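Local coordinates for peridinin-chlorophyll A protein (Amphidinium carterae, PDB 2C9E), which probably serves as a water-soluble light-harvesting antenna, binding chlorophyll a and the carotenoid peridinin to capture blue-green light, at residues Glu227-Ala240 against Ala270-Phe283. Sequence-based numbering, arbitrary orientation.
Sequences EVALTMNQNAINDA and ALAKMIATADPAKF. Unlike the reference sequence in segment 270-283: D279 (reference His). With PID (peridinin), chain I.
The F283 ring takes the M232 methyl CE at its edge, close to the ring plane, with CE 3.7 Å from F283 CE2, while I275 CG2 sits over the centre of one face. V228 CG1 and the polyene of peridinin approach the same ring obliquely. M232 carries this edge contact on an extended chain; its SD lies 3.6 Å from M274 CG, where the two side chains cross obliquely. With CG anti to the backbone N (chi1 -177°) M274 extends past A236 and I237, and a bend at chi3 turns CE to the peridinin methyl CM6. Helices 234-240 and 270-276 run nearly antiparallel, their axes 8.5 Å apart, and alanines line the approach: A240 CB meets A270 CB at 4.0 Å, and a water bridges A236 O and A270 O. Two threonine hydroxyls tie the turns together. T277 OG1 accepts an almost straight bond from N233 N (2.8 Å) and donates to M274 O; T231 OG1 accepts from D279 N (3.1 Å) and donates to V228 O. A valine in place of T231 would probably leave D279 N without its acceptor and V228 O without one of its two donors. At the outer end K282 NZ forms a salt bridge with E227 OE2 (2.8 Å), from the anti side of the carboxylate, 33° out of its plane. Each second helix is capped: D279 OD1 accepts from K282 N, N233 OD1 weakly from A236 N and N235 N. Q234 NE2 donates almost straight to O7, the carbonyl oxygen of the peridinin acetate, and A240, L271 and M274 touch a chlorophyll a. Two helical corners, each N-capped at its second helix, thus meet turn to turn and line the pigment-filled interior of this all-helical peridinin-chlorophyll protein.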
# COMPACT_ATOMS: atom_id res chain seq x y z
N GLU A 227 -4.72 10.30 4.94
CA GLU A 227 -4.83 11.73 5.27
C GLU A 227 -3.42 12.29 5.24
O GLU A 227 -3.18 13.28 4.55
CB GLU A 227 -5.51 11.84 6.66
CG GLU A 227 -5.74 13.24 7.27
CD GLU A 227 -6.13 13.20 8.80
OE1 GLU A 227 -6.95 12.34 9.23
OE2 GLU A 227 -5.63 14.05 9.58
N VAL A 228 -2.47 11.68 5.95
CA VAL A 228 -1.07 12.15 5.91
C VAL A 228 -0.50 12.11 4.49
O VAL A 228 0.23 13.03 4.07
CB VAL A 228 -0.15 11.29 6.82
CG1 VAL A 228 1.27 11.43 6.42
CG2 VAL A 228 -0.31 11.72 8.24
N ALA A 229 -0.85 11.07 3.73
CA ALA A 229 -0.35 10.97 2.38
C ALA A 229 -0.85 12.14 1.53
O ALA A 229 -0.11 12.63 0.68
CB ALA A 229 -0.75 9.64 1.76
N LEU A 230 -2.09 12.58 1.73
CA LEU A 230 -2.60 13.68 0.91
C LEU A 230 -1.89 15.02 1.17
O LEU A 230 -1.94 15.90 0.33
CB LEU A 230 -4.11 13.83 1.06
CG LEU A 230 -5.12 13.09 0.15
CD1 LEU A 230 -4.52 12.55 -1.10
CD2 LEU A 230 -5.78 12.02 0.93
N THR A 231 -1.22 15.17 2.31
CA THR A 231 -0.45 16.40 2.64
C THR A 231 0.97 16.34 2.07
O THR A 231 1.70 17.34 2.10
CB THR A 231 -0.23 16.62 4.15
OG1 THR A 231 0.64 15.59 4.63
CG2 THR A 231 -1.56 16.64 4.94
N MET A 232 1.41 15.17 1.60
CA MET A 232 2.75 15.08 1.03
C MET A 232 2.83 15.62 -0.40
O MET A 232 1.85 15.62 -1.15
CB MET A 232 3.25 13.63 1.00
CG MET A 232 3.32 12.96 2.35
SD MET A 232 3.77 11.22 2.24
CE MET A 232 4.57 11.06 3.89
N ASN A 233 4.04 16.03 -0.77
CA ASN A 233 4.32 16.51 -2.11
C ASN A 233 4.32 15.31 -3.05
O ASN A 233 5.15 14.41 -2.93
CB ASN A 233 5.70 17.16 -2.14
CG ASN A 233 6.00 17.83 -3.47
OD1 ASN A 233 6.44 17.20 -4.45
ND2 ASN A 233 5.75 19.12 -3.50
N GLN A 234 3.40 15.30 -4.00
CA GLN A 234 3.31 14.18 -4.91
C GLN A 234 4.57 13.83 -5.71
O GLN A 234 4.78 12.66 -6.01
CB GLN A 234 2.08 14.35 -5.84
CG GLN A 234 1.59 12.99 -6.46
CD GLN A 234 0.99 12.03 -5.43
OE1 GLN A 234 0.64 12.45 -4.32
NE2 GLN A 234 0.86 10.73 -5.79
N ASN A 235 5.43 14.79 -6.06
CA ASN A 235 6.64 14.44 -6.82
C ASN A 235 7.62 13.64 -5.93
O ASN A 235 8.36 12.76 -6.40
CB ASN A 235 7.37 15.69 -7.36
CG ASN A 235 6.59 16.40 -8.49
OD1 ASN A 235 6.14 15.77 -9.47
ND2 ASN A 235 6.44 17.73 -8.36
N ALA A 236 7.63 13.98 -4.65
CA ALA A 236 8.47 13.30 -3.66
C ALA A 236 7.91 11.87 -3.46
O ALA A 236 8.67 10.91 -3.24
CB ALA A 236 8.43 14.07 -2.32
N ILE A 237 6.58 11.74 -3.56
CA ILE A 237 5.93 10.46 -3.45
C ILE A 237 6.44 9.64 -4.63
O ILE A 237 6.91 8.51 -4.46
CB ILE A 237 4.39 10.60 -3.53
CG1 ILE A 237 3.87 11.13 -2.21
CG2 ILE A 237 3.73 9.23 -3.90
CD1 ILE A 237 2.36 11.32 -2.17
N ASN A 238 6.39 10.22 -5.83
CA ASN A 238 6.84 9.52 -7.01
C ASN A 238 8.27 9.15 -6.91
O ASN A 238 8.64 8.06 -7.32
CB ASN A 238 6.63 10.36 -8.27
CG ASN A 238 5.21 10.70 -8.47
OD1 ASN A 238 4.33 9.93 -8.09
ND2 ASN A 238 4.95 11.86 -9.05
N ASP A 239 9.11 10.04 -6.40
CA ASP A 239 10.53 9.68 -6.28
C ASP A 239 10.76 8.50 -5.35
O ASP A 239 11.50 7.58 -5.70
CB ASP A 239 11.36 10.84 -5.77
CG ASP A 239 11.40 11.97 -6.74
OD1 ASP A 239 11.75 11.72 -7.92
OD2 ASP A 239 11.07 13.10 -6.30
N ALA A 240 10.16 8.54 -4.15
CA ALA A 240 10.32 7.45 -3.17
C ALA A 240 9.80 6.10 -3.73
O ALA A 240 10.48 5.07 -3.65
CB ALA A 240 9.61 7.83 -1.91
N ALA A 270 15.08 9.27 -0.25
CA ALA A 270 13.84 9.58 -0.92
C ALA A 270 12.70 9.62 0.09
O ALA A 270 11.85 10.50 0.01
CB ALA A 270 13.59 8.56 -2.02
N LEU A 271 12.69 8.72 1.07
CA LEU A 271 11.64 8.75 2.09
C LEU A 271 11.80 9.99 2.98
O LEU A 271 10.83 10.65 3.31
CB LEU A 271 11.68 7.48 2.96
CG LEU A 271 11.14 6.22 2.27
CD1 LEU A 271 11.36 5.02 3.13
CD2 LEU A 271 9.64 6.40 2.01
N ALA A 272 13.03 10.24 3.43
CA ALA A 272 13.32 11.39 4.26
C ALA A 272 12.70 12.65 3.61
O ALA A 272 11.93 13.41 4.24
CB ALA A 272 14.88 11.52 4.42
N LYS A 273 13.01 12.87 2.34
CA LYS A 273 12.46 13.99 1.58
C LYS A 273 10.93 13.94 1.51
O LYS A 273 10.24 14.97 1.71
CB LYS A 273 13.04 13.98 0.17
CG LYS A 273 14.08 15.01 -0.03
CD LYS A 273 15.44 14.41 0.11
CE LYS A 273 15.80 13.66 -1.15
NZ LYS A 273 16.46 14.50 -2.20
N MET A 274 10.37 12.75 1.26
CA MET A 274 8.93 12.68 1.20
C MET A 274 8.32 12.98 2.56
O MET A 274 7.30 13.67 2.67
CB MET A 274 8.48 11.30 0.71
CG MET A 274 6.96 11.14 0.55
SD MET A 274 6.60 9.37 0.11
CE MET A 274 6.39 8.63 1.76
N ILE A 275 8.93 12.49 3.63
CA ILE A 275 8.34 12.78 4.94
C ILE A 275 8.51 14.27 5.30
O ILE A 275 7.70 14.84 6.00
CB ILE A 275 8.99 11.86 6.02
CG1 ILE A 275 8.63 10.39 5.71
CG2 ILE A 275 8.57 12.32 7.44
CD1 ILE A 275 9.54 9.42 6.36
N ALA A 276 9.56 14.90 4.79
CA ALA A 276 9.76 16.30 5.11
C ALA A 276 8.59 17.12 4.60
O ALA A 276 8.26 18.15 5.17
CB ALA A 276 11.07 16.79 4.50
N THR A 277 7.94 16.63 3.55
CA THR A 277 6.83 17.35 2.95
C THR A 277 5.43 17.10 3.53
O THR A 277 4.46 17.72 3.07
CB THR A 277 6.82 17.08 1.47
OG1 THR A 277 6.06 15.89 1.19
CG2 THR A 277 8.24 16.88 1.01
N ALA A 278 5.33 16.22 4.51
CA ALA A 278 4.05 15.92 5.17
C ALA A 278 3.72 16.86 6.32
O ALA A 278 4.58 17.56 6.87
CB ALA A 278 4.08 14.47 5.73
N ASP A 279 2.46 16.85 6.74
CA ASP A 279 2.07 17.61 7.91
C ASP A 279 2.79 16.82 8.99
O ASP A 279 2.54 15.64 9.14
CB ASP A 279 0.58 17.50 8.13
CG ASP A 279 0.14 18.20 9.37
OD1 ASP A 279 0.66 17.87 10.47
OD2 ASP A 279 -0.74 19.08 9.25
N PRO A 280 3.69 17.46 9.74
CA PRO A 280 4.52 16.93 10.83
C PRO A 280 3.79 16.32 12.01
O PRO A 280 4.18 15.23 12.51
CB PRO A 280 5.34 18.15 11.27
CG PRO A 280 5.40 19.01 10.06
CD PRO A 280 4.01 18.89 9.49
N ALA A 281 2.76 17.01 12.50
CA ALA A 281 2.03 16.50 13.65
C ALA A 281 1.23 15.29 13.19
O ALA A 281 1.15 14.30 13.92
CB ALA A 281 1.08 17.58 14.30
N LYS A 282 0.67 15.35 12.00
CA LYS A 282 -0.09 14.23 11.51
C LYS A 282 0.80 13.04 11.25
O LYS A 282 0.44 11.93 11.63
CB LYS A 282 -0.86 14.62 10.26
CG LYS A 282 -2.19 15.23 10.64
CD LYS A 282 -3.01 15.76 9.48
CE LYS A 282 -4.16 16.61 10.04
NZ LYS A 282 -5.25 16.76 9.06
N PHE A 283 1.96 13.26 10.64
CA PHE A 283 2.85 12.16 10.37
C PHE A 283 3.29 11.54 11.69
O PHE A 283 3.10 10.34 11.92
CB PHE A 283 4.05 12.63 9.57
CG PHE A 283 4.90 11.52 9.05
CD1 PHE A 283 5.87 10.93 9.87
CD2 PHE A 283 4.71 11.04 7.77
CE1 PHE A 283 6.63 9.87 9.41
CE2 PHE A 283 5.47 9.96 7.30
CZ PHE A 283 6.43 9.37 8.12
C1 PID I . 9.30 9.71 20.37
C2 PID I . 10.23 10.00 21.55
C3 PID I . 11.05 11.26 21.30
C4 PID I . 11.90 11.03 20.05
C5 PID I . 11.09 10.84 18.76
C6 PID I . 9.78 10.06 18.95
C7 PID I . 9.38 9.27 17.87
C8 PID I . 8.26 9.44 17.05
C9 PID I . 7.92 8.62 15.97
C10 PID I . 8.59 7.50 15.51
C11 PID I . 6.95 8.87 15.08
C12 PID I . 7.02 7.99 14.09
C13 PID I . 6.23 8.02 12.94
C14 PID I . 6.24 7.14 11.86
C15 PID I . 5.37 7.39 10.80
C16 PID I . 5.28 6.63 9.63
C17 PID I . 4.43 7.01 8.60
C18 PID I . 4.35 6.29 7.41
C19 PID I . 3.54 6.69 6.34
C20 PID I . 3.50 5.96 5.16
C21 PID I . 2.75 6.31 4.03
C22 PID I . 2.79 5.48 2.91
C23 PID I . 2.16 5.67 1.78
C24 PID I . 1.56 5.83 0.63
C25 PID I . 2.20 6.53 -0.58
C26 PID I . 1.28 7.64 -1.09
C27 PID I . -0.17 7.16 -1.32
C28 PID I . -0.73 6.48 -0.07
C29 PID I . 0.13 5.31 0.42
C30 PID I . -1.00 8.92 -2.74
C31 PID I . -1.87 10.17 -2.90
CM1 PID I . 8.37 8.51 20.59
CM2 PID I . 12.02 10.10 17.80
CM3 PID I . 10.77 12.21 18.17
CM4 PID I . 7.25 5.99 11.77
CM5 PID I . 1.89 7.58 4.04
CM6 PID I . 3.55 7.17 -0.22
CM7 PID I . 2.45 5.50 -1.69
CM8 PID I . -0.47 4.75 1.71
O1 PID I . 8.77 10.82 19.64
O2 PID I . 11.94 11.45 22.41
O3 PID I . 9.45 6.86 16.11
O4 PID I . 8.04 7.10 14.32
O5 PID I . 0.17 4.29 -0.59
O6 PID I . -1.01 8.31 -1.52
O7 PID I . -0.32 8.50 -3.68
O HOH W 1 11.22 11.79 -2.04